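Local coordinates for protein phosphoglycerate kinase (Coxiella burnetii, PDB 4NG4) that catalyses the reversible transfer of a phosphoryl group between ATP and 3-phosphoglycerate in glycolysis, giving 1,3-bisphosphoglycerate and ADP, at residues P101-E113 against A117-E129. Sequence-based numbering, arbitrary orientation.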
loop_
_atom_site.group_PDB
_atom_site.type_symbol
_atom_site.label_atom_id
_atom_site.label_comp_id
_atom_site.label_asym_id
_atom_site.label_seq_id
_atom_site.Cartn_x
_atom_site.Cartn_y
_atom_site.Cartn_z
ATOM N N PRO A 101 4.708 8.842 28.328
ATOM C CA PRO A 101 6.037 9.426 28.362
ATOM C C PRO A 101 6.946 8.800 27.322
ATOM O O PRO A 101 6.845 7.602 27.066
ATOM C CB PRO A 101 6.534 9.077 29.769
ATOM C CG PRO A 101 5.873 7.787 30.082
ATOM C CD PRO A 101 4.520 7.844 29.402
ATOM N N LEU A 102 7.828 9.619 26.748
ATOM C CA LEU A 102 8.858 9.169 25.810
ATOM C C LEU A 102 9.991 8.475 26.571
ATOM O O LEU A 102 10.703 9.122 27.328
ATOM C CB LEU A 102 9.417 10.382 25.052
ATOM C CG LEU A 102 10.345 10.136 23.861
ATOM C CD1 LEU A 102 9.547 9.682 22.650
ATOM C CD2 LEU A 102 11.121 11.395 23.535
ATOM N N ILE A 103 10.156 7.165 26.384
ATOM C CA ILE A 103 11.224 6.421 27.066
ATOM C C ILE A 103 12.423 6.235 26.146
ATOM O O ILE A 103 12.308 5.661 25.074
ATOM C CB ILE A 103 10.747 5.046 27.564
ATOM C CG1 ILE A 103 9.657 5.204 28.626
ATOM C CG2 ILE A 103 11.907 4.246 28.157
ATOM C CD1 ILE A 103 10.116 5.900 29.897
ATOM N N ASN A 104 13.583 6.679 26.604
ATOM C CA ASN A 104 14.745 6.846 25.751
ATOM C C ASN A 104 15.757 5.704 25.814
ATOM O O ASN A 104 16.264 5.269 24.766
ATOM C CB ASN A 104 15.442 8.142 26.125
ATOM C CG ASN A 104 16.321 8.630 25.036
ATOM O OD1 ASN A 104 17.391 8.061 24.778
ATOM N ND2 ASN A 104 15.874 9.679 24.352
ATOM N N ASP A 105 16.073 5.258 27.034
ATOM C CA ASP A 105 17.020 4.156 27.251
ATOM C C ASP A 105 16.247 2.843 27.424
ATOM O O ASP A 105 16.503 2.059 28.340
ATOM C CB ASP A 105 17.934 4.445 28.463
ATOM C CG ASP A 105 17.153 4.842 29.727
ATOM O OD1 ASP A 105 15.905 4.786 29.705
ATOM O OD2 ASP A 105 17.788 5.225 30.737
ATOM N N TRP A 106 15.304 2.595 26.526
ATOM C CA TRP A 106 14.325 1.523 26.745
ATOM C C TRP A 106 14.871 0.094 26.635
ATOM O O TRP A 106 14.226 -0.837 27.116
ATOM C CB TRP A 106 13.096 1.700 25.836
ATOM C CG TRP A 106 13.360 1.679 24.347
ATOM C CD1 TRP A 106 13.619 2.752 23.541
ATOM C CD2 TRP A 106 13.345 0.537 23.491
ATOM N NE1 TRP A 106 13.775 2.343 22.237
ATOM C CE2 TRP A 106 13.609 0.987 22.181
ATOM C CE3 TRP A 106 13.142 -0.826 23.706
ATOM C CZ2 TRP A 106 13.693 0.117 21.093
ATOM C CZ3 TRP A 106 13.209 -1.694 22.618
ATOM C CH2 TRP A 106 13.488 -1.220 21.335
ATOM N N LEU A 107 16.044 -0.078 26.019
ATOM C CA LEU A 107 16.596 -1.416 25.758
ATOM C C LEU A 107 17.057 -2.120 27.008
ATOM O O LEU A 107 17.015 -3.351 27.063
ATOM C CB LEU A 107 17.771 -1.356 24.790
ATOM C CG LEU A 107 17.455 -0.881 23.381
ATOM C CD1 LEU A 107 17.786 0.615 23.229
ATOM C CD2 LEU A 107 18.253 -1.723 22.404
ATOM N N LYS A 108 17.511 -1.337 27.990
ATOM C CA LYS A 108 17.951 -1.875 29.286
ATOM C C LYS A 108 16.782 -2.179 30.232
ATOM O O LYS A 108 16.997 -2.678 31.340
ATOM C CB LYS A 108 18.947 -0.929 29.975
ATOM C CG LYS A 108 20.420 -1.244 29.702
ATOM C CD LYS A 108 21.301 -1.014 30.944
ATOM C CE LYS A 108 21.132 -2.119 31.999
ATOM N NZ LYS A 108 21.934 -1.863 33.239
ATOM N N GLY A 109 15.557 -1.876 29.802
ATOM C CA GLY A 109 14.351 -2.237 30.563
ATOM C C GLY A 109 13.514 -1.032 30.930
ATOM O O GLY A 109 14.021 0.091 30.953
ATOM N N VAL A 110 12.224 -1.260 31.178
ATOM C CA VAL A 110 11.336 -0.217 31.699
ATOM C C VAL A 110 10.227 -0.830 32.540
ATOM O O VAL A 110 9.563 -1.772 32.118
ATOM C CB VAL A 110 10.636 0.645 30.592
ATOM C CG1 VAL A 110 10.197 1.984 31.196
ATOM C CG2 VAL A 110 11.530 0.866 29.373
ATOM N N ALA A 111 10.042 -0.290 33.736
ATOM C CA ALA A 111 8.851 -0.543 34.516
ATOM C C ALA A 111 7.709 0.184 33.814
ATOM O O ALA A 111 7.890 1.293 33.301
ATOM C CB ALA A 111 9.021 -0.028 35.930
ATOM N N VAL A 112 6.555 -0.471 33.747
ATOM C CA VAL A 112 5.340 0.116 33.187
ATOM C C VAL A 112 4.179 -0.492 33.948
ATOM O O VAL A 112 4.043 -1.714 33.996
ATOM C CB VAL A 112 5.185 -0.185 31.681
ATOM C CG1 VAL A 112 3.836 0.301 31.165
ATOM C CG2 VAL A 112 6.292 0.463 30.902
ATOM N N GLU A 113 3.360 0.357 34.559
ATOM C CA GLU A 113 2.257 -0.114 35.396
ATOM C C GLU A 113 1.147 -0.685 34.506
ATOM O O GLU A 113 1.015 -0.282 33.340
ATOM C CB GLU A 113 1.728 1.030 36.269
ATOM C CG GLU A 113 0.751 0.600 37.346
ATOM C CD GLU A 113 0.312 1.747 38.237
ATOM O OE1 GLU A 113 -0.426 1.491 39.220
ATOM O OE2 GLU A 113 0.714 2.903 37.955
ATOM N N ALA A 117 0.711 3.365 29.296
ATOM C CA ALA A 117 1.414 3.098 28.037
ATOM C C ALA A 117 2.579 4.055 27.840
ATOM O O ALA A 117 2.447 5.263 28.041
ATOM C CB ALA A 117 0.457 3.219 26.866
ATOM N N ILE A 118 3.717 3.513 27.425
ATOM C CA ILE A 118 4.898 4.325 27.159
ATOM C C ILE A 118 5.285 4.177 25.694
ATOM O O ILE A 118 4.995 3.158 25.066
ATOM C CB ILE A 118 6.088 3.985 28.122
ATOM C CG1 ILE A 118 6.602 2.552 27.925
ATOM C CG2 ILE A 118 5.670 4.188 29.569
ATOM C CD1 ILE A 118 7.484 2.359 26.696
ATOM N N LEU A 119 5.915 5.216 25.152
ATOM C CA LEU A 119 6.379 5.219 23.760
ATOM C C LEU A 119 7.901 5.202 23.737
ATOM O O LEU A 119 8.547 6.161 24.160
ATOM C CB LEU A 119 5.848 6.452 23.008
ATOM C CG LEU A 119 6.280 6.658 21.550
ATOM C CD1 LEU A 119 5.841 5.499 20.665
ATOM C CD2 LEU A 119 5.741 7.973 21.035
ATOM N N CYS A 120 8.458 4.095 23.250
ATOM C CA CYS A 120 9.895 3.957 23.071
ATOM C C CYS A 120 10.365 4.923 21.984
ATOM O O CYS A 120 9.640 5.173 20.995
ATOM C CB CYS A 120 10.247 2.517 22.674
ATOM S SG CYS A 120 9.829 1.252 23.930
ATOM N N GLU A 121 11.581 5.443 22.162
ATOM C CA GLU A 121 12.153 6.377 21.210
ATOM C C GLU A 121 12.433 5.668 19.869
ATOM O O GLU A 121 12.767 4.482 19.851
ATOM C CB GLU A 121 13.423 6.992 21.791
ATOM C CG GLU A 121 14.118 8.016 20.910
ATOM C CD GLU A 121 13.198 9.101 20.388
ATOM O OE1 GLU A 121 12.305 8.792 19.561
ATOM O OE2 GLU A 121 13.389 10.275 20.774
ATOM N N ASN A 122 12.246 6.402 18.765
ATOM C CA ASN A 122 12.548 5.948 17.395
ATOM C C ASN A 122 13.456 4.702 17.341
ATOM O O ASN A 122 14.610 4.731 17.762
ATOM C CB ASN A 122 13.190 7.116 16.623
ATOM C CG ASN A 122 13.208 6.910 15.131
ATOM O OD1 ASN A 122 12.945 5.813 14.622
ATOM N ND2 ASN A 122 13.530 7.975 14.412
ATOM N N VAL A 123 12.915 3.605 16.831
ATOM C CA VAL A 123 13.628 2.331 16.798
ATOM C C VAL A 123 14.779 2.333 15.830
ATOM O O VAL A 123 15.656 1.490 15.917
ATOM C CB VAL A 123 12.721 1.199 16.335
ATOM C CG1 VAL A 123 11.687 0.906 17.381
ATOM C CG2 VAL A 123 12.082 1.545 14.992
ATOM N N ARG A 124 14.736 3.250 14.867
ATOM C CA ARG A 124 15.779 3.380 13.858
ATOM C C ARG A 124 17.044 4.095 14.345
ATOM O O ARG A 124 17.992 4.250 13.580
ATOM C CB ARG A 124 15.211 4.087 12.637
ATOM C CG ARG A 124 14.175 3.259 11.912
ATOM C CD ARG A 124 13.864 3.834 10.549
ATOM N NE ARG A 124 12.965 2.959 9.820
ATOM C CZ ARG A 124 12.333 3.287 8.699
ATOM N NH1 ARG A 124 12.478 4.490 8.145
ATOM N NH2 ARG A 124 11.544 2.402 8.130
ATOM N N PHE A 125 17.053 4.531 15.605
ATOM C CA PHE A 125 18.270 5.043 16.224
ATOM C C PHE A 125 19.218 3.913 16.560
ATOM O O PHE A 125 20.434 4.109 16.528
ATOM C CB PHE A 125 17.979 5.835 17.494
ATOM C CG PHE A 125 17.430 7.217 17.251
ATOM C CD1 PHE A 125 18.034 8.091 16.342
ATOM C CD2 PHE A 125 16.335 7.664 17.970
ATOM C CE1 PHE A 125 17.532 9.380 16.135
ATOM C CE2 PHE A 125 15.825 8.943 17.771
ATOM C CZ PHE A 125 16.433 9.808 16.854
ATOM N N ASN A 126 18.668 2.736 16.862
ATOM C CA ASN A 126 19.460 1.610 17.343
ATOM C C ASN A 126 20.393 1.052 16.262
ATOM O O ASN A 126 19.923 0.624 15.198
ATOM C CB ASN A 126 18.539 0.491 17.858
ATOM C CG ASN A 126 17.687 0.917 19.055
ATOM O OD1 ASN A 126 18.133 1.658 19.925
ATOM N ND2 ASN A 126 16.472 0.418 19.116
ATOM N N LYS A 127 21.704 1.086 16.533
ATOM C CA LYS A 127 22.679 0.263 15.796
ATOM C C LYS A 127 22.076 -1.134 15.580
ATOM O O LYS A 127 21.882 -1.882 16.561
ATOM C CB LYS A 127 24.001 0.109 16.582
ATOM C CG LYS A 127 25.104 1.133 16.293
ATOM C CD LYS A 127 26.393 0.743 17.054
ATOM C CE LYS A 127 27.629 1.567 16.666
ATOM N NZ LYS A 127 27.991 2.587 17.685
ATOM N N GLY A 128 21.747 -1.459 14.322
ATOM C CA GLY A 128 21.338 -2.816 13.943
ATOM C C GLY A 128 19.891 -3.050 13.524
ATOM O O GLY A 128 19.533 -4.155 13.114
ATOM N N GLU A 129 19.055 -2.020 13.612
ATOM C CA GLU A 129 17.660 -2.132 13.191
ATOM C C GLU A 129 17.543 -2.525 11.724
ATOM O O GLU A 129 16.878 -3.508 11.377
ATOM C CB GLU A 129 16.917 -0.807 13.425
ATOM C CG GLU A 129 15.573 -0.669 12.702
ATOM C CD GLU A 129 14.447 -1.478 13.325
ATOM O OE1 GLU A 129 13.306 -0.960 13.367
ATOM O OE2 GLU A 129 14.688 -2.619 13.789
#
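Leu102 and Ile103 pair in parallel with Leu119 and Cys120, a worked example of how the Rossmann-like N-terminal domain of phosphoglycerate kinase forms one edge of its six-stranded parallel sheet: strand 102-103 is outermost, and 117-120 lies between it and strand 64-69. Three backbone hydrogen bonds hold the pair. Leu119 N donates to Pro101 O (3.2 Å), Ile103 N to Leu119 O (2.9 Å) and Glu121 N to Ile103 O (3.0 Å), so Ile103 is gripped through both its N and its O.

Apolar contacts gather around Ile118. Its CG1, held between the backbone N and the carbonyl carbon (chi1 64°), meets Val112 CG2 at 3.7 Å, while Ile118 CG2 reaches Pro101 CG and Ile118 CB lies against Ile103 CG1. On the face carrying Leu102 and Leu119, helix 86-94 covers both leucines.

Polar groups take over beyond the strand. The Glu121 carboxylate passes Leu102 CD2; its OE2 hydrogen-bonds to Ser84 OG and OE1 to the backbone N of Leu85. Farther along lies Arg124, a predicted substrate-binding residue.

Trp106 completes the contact. Its indole is sandwiched between Leu107 CG and Cys120, with a weak hydrogen bond from Trp106 NE1 to Glu121 O, and Asn126 ND2 approaches Trp106 CZ2 obliquely at 3.4 Å, the amide turned 59° from the ring. Cys120 CB stands 3.4 Å from the centroid of the five-membered ring of Trp106, a CH-pi contact only 7° off the normal, and Cys120 SG lies 3.8 Å from the same centroid, a sulfur-aromatic contact over that face.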